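PDB 2CXI: phenylalanine--tRNA ligase beta subunit from Pyrococcus horikoshii, which is the beta subunit of the alpha2-beta2 enzyme that uses ATP to join L-phenylalanine to tRNA(Phe), here an N-terminal part with the B3/4 editing domain. Local coordinates for residues A[127-132]-A[244-249]; A[231-236]-A[252-257]. All blocks are in the same frame, centred on the assembly; numbering follows the deposited sequence.

Contact 1 (A[127-132]-A[244-249]); sequences EKIALT and MLALNV
Ala246 and Val249, one turn apart on helix 240-255, both rest against Ile129 of helix 116-133. No hydrogen bond crosses the contact, and the fit depends on methyl groups. Along the second segment, Ala246 comes first. Its CB points at the other helix and meets the branch methyl of Ile129, with CB of Ala246 3.9 Å from CG2 of Ile129. Ala246 adds only a methyl here, and the CA atoms of Ala246 and Ile129 are 7.1 Å apart. Val249 takes the other branch of the isoleucine. Its CG1 lies 3.6 Å from CD1 of Ile129, and its CB is 4.1 Å from that same methyl. Ile129 and Val249 run alongside each other, pointing in opposite directions. The isoleucine torsions account for the division: CG1 is anti to the carbonyl carbon (chi1 -65°) and the chain beyond it is extended (chi2 176°). CD1 is thereby carried to the valine, while CG2 stays with the alanine. One side chain thus touches two successive turns of its partner helix. All three touching residues are buried. The contact joins two helices of the B3/4 domain that pack on the same face of its mixed sheet. Leu247 faces that sheet, against strands 103-110 and 231-237. Ile129 also touches Val140 and Ile142, and Ala246 touches Val140, so strand 140-146 forms a floor under the place where helices 116-133 and 240-255 meet.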
ATOM      1  N   GLU A 127       1.917 -34.334 -10.976  1.00 21.65           N
ATOM      2  CA  GLU A 127       1.185 -35.088 -11.974  1.00 22.92           C
ATOM      3  C   GLU A 127       0.413 -36.254 -11.370  1.00 21.63           C
ATOM      4  O   GLU A 127      -0.719 -36.495 -11.755  1.00 22.68           O
ATOM      5  CB  GLU A 127       2.126 -35.611 -13.071  1.00 22.91           C
ATOM      6  CG  GLU A 127       2.869 -34.512 -13.832  1.00 25.70           C
ATOM      7  CD  GLU A 127       4.042 -35.008 -14.705  1.00 27.60           C
ATOM      8  OE1 GLU A 127       4.379 -36.232 -14.718  1.00 33.34           O
ATOM      9  OE2 GLU A 127       4.642 -34.154 -15.391  1.00 31.97           O
ATOM     10  N   LYS A 128       1.034 -37.024 -10.484  1.00 21.67           N
ATOM     11  CA  LYS A 128       0.340 -38.211  -9.906  1.00 20.30           C
ATOM     12  C   LYS A 128      -0.866 -37.797  -9.079  1.00 19.17           C
ATOM     13  O   LYS A 128      -1.932 -38.410  -9.166  1.00 18.16           O
ATOM     14  CB  LYS A 128       1.284 -39.035  -9.035  1.00 20.86           C
ATOM     15  CG  LYS A 128       2.504 -39.568  -9.783  1.00 22.75           C
ATOM     16  CD  LYS A 128       2.144 -40.644 -10.831  1.00 22.75           C
ATOM     17  CE  LYS A 128       3.327 -40.858 -11.766  1.00 27.28           C
ATOM     18  NZ  LYS A 128       3.096 -42.031 -12.704  1.00 26.92           N
ATOM     19  N   ILE A 129      -0.739 -36.730  -8.283  1.00 19.30           N
ATOM     20  CA  ILE A 129      -1.935 -36.254  -7.561  1.00 18.72           C
ATOM     21  C   ILE A 129      -3.055 -35.838  -8.529  1.00 19.53           C
ATOM     22  O   ILE A 129      -4.226 -36.216  -8.355  1.00 18.09           O
ATOM     23  CB  ILE A 129      -1.599 -35.091  -6.560  1.00 18.56           C
ATOM     24  CG1 ILE A 129      -0.674 -35.621  -5.434  1.00 15.19           C
ATOM     25  CG2 ILE A 129      -2.927 -34.506  -5.987  1.00 18.21           C
ATOM     26  CD1 ILE A 129      -0.214 -34.562  -4.491  1.00 17.41           C
ATOM     27  N   ALA A 130      -2.702 -35.044  -9.530  1.00 20.84           N
ATOM     28  CA  ALA A 130      -3.688 -34.548 -10.501  1.00 22.27           C
ATOM     29  C   ALA A 130      -4.346 -35.648 -11.307  1.00 23.08           C
ATOM     30  O   ALA A 130      -5.517 -35.559 -11.618  1.00 21.70           O
ATOM     31  CB  ALA A 130      -3.043 -33.537 -11.447  1.00 22.46           C
ATOM     32  N   LEU A 131      -3.595 -36.686 -11.656  1.00 25.24           N
ATOM     33  CA  LEU A 131      -4.171 -37.766 -12.479  1.00 26.38           C
ATOM     34  C   LEU A 131      -5.225 -38.573 -11.751  1.00 26.39           C
ATOM     35  O   LEU A 131      -6.344 -38.731 -12.257  1.00 26.24           O
ATOM     36  CB  LEU A 131      -3.076 -38.714 -12.992  1.00 26.59           C
ATOM     37  CG  LEU A 131      -3.443 -40.055 -13.658  1.00 27.11           C
ATOM     38  CD1 LEU A 131      -4.199 -39.910 -14.956  1.00 30.09           C
ATOM     39  CD2 LEU A 131      -2.109 -40.796 -13.891  1.00 28.98           C
ATOM     40  N   THR A 132      -4.833 -39.090 -10.581  1.00 27.07           N
ATOM     41  CA  THR A 132      -5.582 -40.078  -9.795  1.00 27.65           C
ATOM     42  C   THR A 132      -6.546 -39.429  -8.804  1.00 25.87           C
ATOM     43  O   THR A 132      -7.767 -39.550  -8.901  1.00 25.13           O
ATOM     44  CB  THR A 132      -4.577 -40.910  -8.959  1.00 27.95           C
ATOM     45  OG1 THR A 132      -3.581 -41.483  -9.824  1.00 32.40           O
ATOM     46  CG2 THR A 132      -5.247 -42.104  -8.366  1.00 30.04           C
HETATM   47  N   MSE A 244      -7.294 -28.725  -0.486  1.00 15.76           N
HETATM   48  CA  MSE A 244      -6.491 -28.583   0.737  1.00 19.22           C
HETATM   49  C   MSE A 244      -5.682 -29.830   1.067  1.00 17.04           C
HETATM   50  O   MSE A 244      -4.552 -29.735   1.478  1.00 15.00           O
HETATM   51  CB  MSE A 244      -7.387 -28.216   1.906  1.00 20.08           C
HETATM   52  CG  MSE A 244      -7.985 -26.845   1.721  0.50 22.81           C
HETATM   53 SE   MSE A 244      -6.805 -25.506   2.466  0.50 36.45          SE
HETATM   54  CE  MSE A 244      -7.340 -25.697   4.403  0.50 28.40           C
ATOM     55  N   LEU A 245      -6.283 -30.995   0.890  1.00 15.77           N
ATOM     56  CA  LEU A 245      -5.544 -32.260   1.058  1.00 15.98           C
ATOM     57  C   LEU A 245      -4.318 -32.278   0.154  1.00 13.80           C
ATOM     58  O   LEU A 245      -3.206 -32.518   0.626  1.00 13.92           O
ATOM     59  CB  LEU A 245      -6.459 -33.463   0.773  1.00 14.70           C
ATOM     60  CG  LEU A 245      -5.927 -34.846   1.178  1.00 17.78           C
ATOM     61  CD1 LEU A 245      -4.871 -35.384   0.156  1.00 19.65           C
ATOM     62  CD2 LEU A 245      -5.444 -34.850   2.634  1.00 22.64           C
ATOM     63  N   ALA A 246      -4.535 -31.989  -1.136  1.00 12.81           N
ATOM     64  CA  ALA A 246      -3.473 -32.003  -2.137  1.00 14.09           C
ATOM     65  C   ALA A 246      -2.360 -30.970  -1.784  1.00 13.22           C
ATOM     66  O   ALA A 246      -1.139 -31.242  -1.853  1.00 12.43           O
ATOM     67  CB  ALA A 246      -4.077 -31.687  -3.491  1.00 13.00           C
ATOM     68  N   LEU A 247      -2.777 -29.792  -1.347  1.00 13.08           N
ATOM     69  CA  LEU A 247      -1.805 -28.762  -0.943  1.00 12.30           C
ATOM     70  C   LEU A 247      -0.979 -29.257   0.258  1.00 12.99           C
ATOM     71  O   LEU A 247       0.248 -29.077   0.315  1.00 12.46           O
ATOM     72  CB  LEU A 247      -2.574 -27.488  -0.527  1.00 12.09           C
ATOM     73  CG  LEU A 247      -1.680 -26.322  -0.073  1.00 15.61           C
ATOM     74  CD1 LEU A 247      -0.887 -25.762  -1.338  1.00 14.39           C
ATOM     75  CD2 LEU A 247      -2.521 -25.211   0.617  1.00 13.50           C
ATOM     76  N   ASN A 248      -1.661 -29.877   1.225  1.00 12.74           N
ATOM     77  CA  ASN A 248      -1.021 -30.412   2.387  1.00 13.19           C
ATOM     78  C   ASN A 248       0.022 -31.458   2.026  1.00 13.49           C
ATOM     79  O   ASN A 248       1.110 -31.464   2.600  1.00 14.25           O
ATOM     80  CB  ASN A 248      -2.043 -30.980   3.366  1.00 12.30           C
ATOM     81  CG  ASN A 248      -2.957 -29.866   4.009  1.00 14.90           C
ATOM     82  OD1 ASN A 248      -3.968 -30.167   4.682  1.00 21.63           O
ATOM     83  ND2 ASN A 248      -2.570 -28.637   3.840  1.00 11.84           N
ATOM     84  N   VAL A 249      -0.337 -32.366   1.115  1.00 13.10           N
ATOM     85  CA  VAL A 249       0.619 -33.355   0.623  1.00 12.77           C
ATOM     86  C   VAL A 249       1.867 -32.646   0.002  1.00 12.32           C
ATOM     87  O   VAL A 249       3.002 -32.968   0.343  1.00 11.59           O
ATOM     88  CB  VAL A 249      -0.080 -34.344  -0.363  1.00 12.73           C
ATOM     89  CG1 VAL A 249       0.964 -35.181  -1.144  1.00 14.49           C
ATOM     90  CG2 VAL A 249      -1.085 -35.248   0.409  1.00 13.61           C
TER

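Contact 2 (A[231-236]-A[252-257])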
ATOM      1  N   VAL A 231       9.289 -21.539  -3.329  1.00 18.72           N
ATOM      2  CA  VAL A 231       8.269 -21.993  -4.272  1.00 19.24           C
ATOM      3  C   VAL A 231       6.898 -21.476  -3.842  1.00 18.53           C
ATOM      4  O   VAL A 231       6.566 -21.459  -2.646  1.00 19.09           O
ATOM      5  CB  VAL A 231       8.268 -23.561  -4.441  1.00 20.47           C
ATOM      6  CG1 VAL A 231       8.289 -24.235  -3.150  1.00 23.94           C
ATOM      7  CG2 VAL A 231       7.024 -24.031  -5.079  1.00 24.23           C
ATOM      8  N   PHE A 232       6.120 -21.053  -4.832  1.00 15.61           N
ATOM      9  CA  PHE A 232       4.744 -20.637  -4.625  1.00 14.95           C
ATOM     10  C   PHE A 232       3.881 -21.753  -5.263  1.00 14.03           C
ATOM     11  O   PHE A 232       4.077 -22.132  -6.439  1.00 14.10           O
ATOM     12  CB  PHE A 232       4.494 -19.257  -5.277  1.00 13.25           C
ATOM     13  CG  PHE A 232       3.039 -18.807  -5.226  1.00 16.99           C
ATOM     14  CD1 PHE A 232       2.211 -18.906  -6.370  1.00 16.27           C
ATOM     15  CD2 PHE A 232       2.493 -18.290  -4.036  1.00 16.80           C
ATOM     16  CE1 PHE A 232       0.859 -18.504  -6.323  1.00 18.10           C
ATOM     17  CE2 PHE A 232       1.126 -17.890  -3.994  1.00 16.53           C
ATOM     18  CZ  PHE A 232       0.331 -17.995  -5.128  1.00 14.39           C
ATOM     19  N   ILE A 233       2.972 -22.307  -4.485  1.00 14.40           N
ATOM     20  CA  ILE A 233       2.149 -23.455  -4.997  1.00 14.31           C
ATOM     21  C   ILE A 233       0.685 -23.061  -5.066  1.00 13.54           C
ATOM     22  O   ILE A 233       0.175 -22.461  -4.115  1.00 13.97           O
ATOM     23  CB  ILE A 233       2.315 -24.698  -4.084  1.00 14.55           C
ATOM     24  CG1 ILE A 233       3.798 -25.159  -3.967  1.00 14.54           C
ATOM     25  CG2 ILE A 233       1.391 -25.904  -4.579  1.00 14.17           C
ATOM     26  CD1 ILE A 233       4.059 -25.893  -2.622  1.00 15.61           C
ATOM     27  N   ASP A 234       0.002 -23.376  -6.169  1.00 12.98           N
ATOM     28  CA  ASP A 234      -1.453 -23.156  -6.228  1.00 13.96           C
ATOM     29  C   ASP A 234      -2.136 -24.501  -6.464  1.00 13.49           C
ATOM     30  O   ASP A 234      -1.589 -25.355  -7.194  1.00 13.96           O
ATOM     31  CB  ASP A 234      -1.864 -22.116  -7.288  1.00 12.50           C
ATOM     32  CG  ASP A 234      -2.017 -22.710  -8.715  1.00 16.31           C
ATOM     33  OD1 ASP A 234      -3.167 -22.805  -9.237  1.00 12.59           O
ATOM     34  OD2 ASP A 234      -1.046 -23.127  -9.377  1.00 17.18           O
ATOM     35  N   VAL A 235      -3.297 -24.696  -5.850  1.00 13.79           N
ATOM     36  CA  VAL A 235      -4.103 -25.877  -6.142  1.00 14.29           C
ATOM     37  C   VAL A 235      -5.514 -25.422  -6.354  1.00 14.50           C
ATOM     38  O   VAL A 235      -6.051 -24.687  -5.519  1.00 14.49           O
ATOM     39  CB  VAL A 235      -4.115 -26.872  -4.973  1.00 14.53           C
ATOM     40  CG1 VAL A 235      -4.727 -28.228  -5.448  1.00 15.66           C
ATOM     41  CG2 VAL A 235      -2.689 -27.053  -4.347  1.00 13.23           C
ATOM     42  N   THR A 236      -6.093 -25.827  -7.483  1.00 14.23           N
ATOM     43  CA  THR A 236      -7.458 -25.452  -7.816  1.00 14.28           C
ATOM     44  C   THR A 236      -8.360 -26.672  -8.011  1.00 14.53           C
ATOM     45  O   THR A 236      -7.873 -27.774  -8.350  1.00 14.86           O
ATOM     46  CB  THR A 236      -7.520 -24.581  -9.077  1.00 13.87           C
ATOM     47  OG1 THR A 236      -6.829 -25.244 -10.150  1.00 14.72           O
ATOM     48  CG2 THR A 236      -6.774 -23.196  -8.865  1.00 13.67           C
ATOM     49  N   THR A 252       4.067 -30.716   2.794  1.00 14.45           N
ATOM     50  CA  THR A 252       4.753 -31.618   3.705  1.00 14.94           C
ATOM     51  C   THR A 252       5.829 -32.432   2.990  1.00 14.75           C
ATOM     52  O   THR A 252       6.852 -32.733   3.593  1.00 14.87           O
ATOM     53  CB  THR A 252       3.798 -32.517   4.531  1.00 16.40           C
ATOM     54  OG1 THR A 252       2.985 -33.315   3.663  1.00 15.13           O
ATOM     55  CG2 THR A 252       2.778 -31.638   5.361  1.00 15.35           C
ATOM     56  N   ALA A 253       5.627 -32.752   1.717  1.00 14.64           N
ATOM     57  CA  ALA A 253       6.720 -33.377   0.969  1.00 15.24           C
ATOM     58  C   ALA A 253       7.951 -32.440   0.929  1.00 15.16           C
ATOM     59  O   ALA A 253       9.083 -32.863   1.175  1.00 15.23           O
ATOM     60  CB  ALA A 253       6.261 -33.756  -0.433  1.00 15.02           C
ATOM     61  N   LEU A 254       7.716 -31.155   0.642  1.00 15.20           N
ATOM     62  CA  LEU A 254       8.791 -30.157   0.617  1.00 15.61           C
ATOM     63  C   LEU A 254       9.406 -29.873   1.984  1.00 16.00           C
ATOM     64  O   LEU A 254      10.628 -29.655   2.098  1.00 17.22           O
ATOM     65  CB  LEU A 254       8.317 -28.864  -0.103  1.00 15.32           C
ATOM     66  CG  LEU A 254       7.993 -28.974  -1.598  1.00 16.18           C
ATOM     67  CD1 LEU A 254       7.484 -27.644  -2.194  1.00 15.51           C
ATOM     68  CD2 LEU A 254       9.201 -29.516  -2.415  1.00 15.09           C
ATOM     69  N   ALA A 255       8.609 -29.961   3.047  1.00 17.63           N
ATOM     70  CA  ALA A 255       9.168 -29.894   4.405  1.00 18.00           C
ATOM     71  C   ALA A 255      10.208 -31.011   4.667  1.00 19.70           C
ATOM     72  O   ALA A 255      11.194 -30.806   5.399  1.00 18.26           O
ATOM     73  CB  ALA A 255       8.072 -29.914   5.447  1.00 17.62           C
ATOM     74  N   GLU A 256      10.006 -32.175   4.046  1.00 19.45           N
ATOM     75  CA  GLU A 256      10.996 -33.288   4.185  1.00 20.46           C
ATOM     76  C   GLU A 256      12.341 -32.974   3.561  1.00 19.59           C
ATOM     77  O   GLU A 256      13.350 -33.628   3.883  1.00 20.25           O
ATOM     78  CB  GLU A 256      10.488 -34.603   3.558  1.00 20.55           C
ATOM     79  CG  GLU A 256       9.334 -35.254   4.310  1.00 24.69           C
ATOM     80  CD  GLU A 256       9.695 -35.758   5.698  1.00 29.02           C
ATOM     81  OE1 GLU A 256      10.718 -36.457   5.893  1.00 29.43           O
ATOM     82  OE2 GLU A 256       8.948 -35.417   6.606  1.00 29.01           O
ATOM     83  N   ARG A 257      12.355 -32.014   2.642  1.00 17.82           N
ATOM     84  CA  ARG A 257      13.571 -31.487   2.022  1.00 17.99           C
ATOM     85  C   ARG A 257      14.075 -30.195   2.720  1.00 17.86           C
ATOM     86  O   ARG A 257      14.882 -29.447   2.149  1.00 17.90           O
ATOM     87  CB  ARG A 257      13.296 -31.195   0.521  1.00 18.52           C
ATOM     88  CG  ARG A 257      12.659 -32.402  -0.207  1.00 20.54           C
ATOM     89  CD  ARG A 257      13.002 -32.468  -1.655  1.00 25.80           C
ATOM     90  NE  ARG A 257      12.579 -33.706  -2.331  1.00 25.55           N
ATOM     91  CZ  ARG A 257      13.338 -34.785  -2.492  1.00 22.03           C
ATOM     92  NH1 ARG A 257      12.833 -35.824  -3.128  1.00 21.00           N
ATOM     93  NH2 ARG A 257      14.564 -34.849  -1.994  1.00 19.16           N
TER
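Leu254 lays one methyl, CD1, over Val231 and Ile233 together. The two strand residues are two positions apart, so both point to the same face of the sheet, toward the helix. CD1 of Leu254 is 3.6 Å from CG1 of Val231 and 3.9 Å from CD1 of Ile233. The two approaches differ. Leu254 meets Val231 at a slant, touching one branch; with Ile233 it is end methyl against end methyl. The leucine is extended beyond CB (chi2 178°), which carries CD1 out over the neighbouring methyls of Val231 and Ile233. In Val231, CG1 sits between the backbone N and the carbonyl carbon (chi1 48°), and this is the branch that the leucine meets. The backbones stay well apart: the nearest CA atoms, those of Val231 and Leu254, are separated by 9.5 Å. Side chains from both sides fill the gap. No hydrogen bond crosses it, and the contact is apolar and buried. It pins the C-terminal part of helix 240-255 to the beginning of strand 231-237. This is a strand packed against the helix that follows it, within a beta-alpha-beta unit of the B3/4 domain. Just past Leu254, the chain turns to polar partners: Glu256 pairs with Lys70, and Arg257 with Asp10 and Glu63. On the sheet side, strand 231-237 runs antiparallel to both 103-110 and 140-146. Leu254 also touches Val109 of strand 103-110 and Met122 of helix 116-133, while Ala253 reaches Glu63 of helix 62-72; helix 240-255 therefore packs against the sheet and both of these helices.

From the N terminus, strand 103-110 leads through helix 116-133 to strand 140-146. Much later, strand 231-237 leads through helix 240-255 to strand 260-267. These are two interleaved beta-alpha-beta crossovers, each stepping over one strand of the sheet. Contact 1 closes a long loop of 111 residues and joins the two crossover helices. Contact 2 closes a short one of 15 residues, folding helix 240-255 back onto the strand before it. Their segments alternate along the chain, so the loops cross. The contacts touch directly: CB of Ala246, from contact 1, is 4.0 Å from CG1 of Val235, and CD1 of Leu247 is 4.0 Å from CG2 of Ile233, from contact 2. Helix 240-255 is common to both.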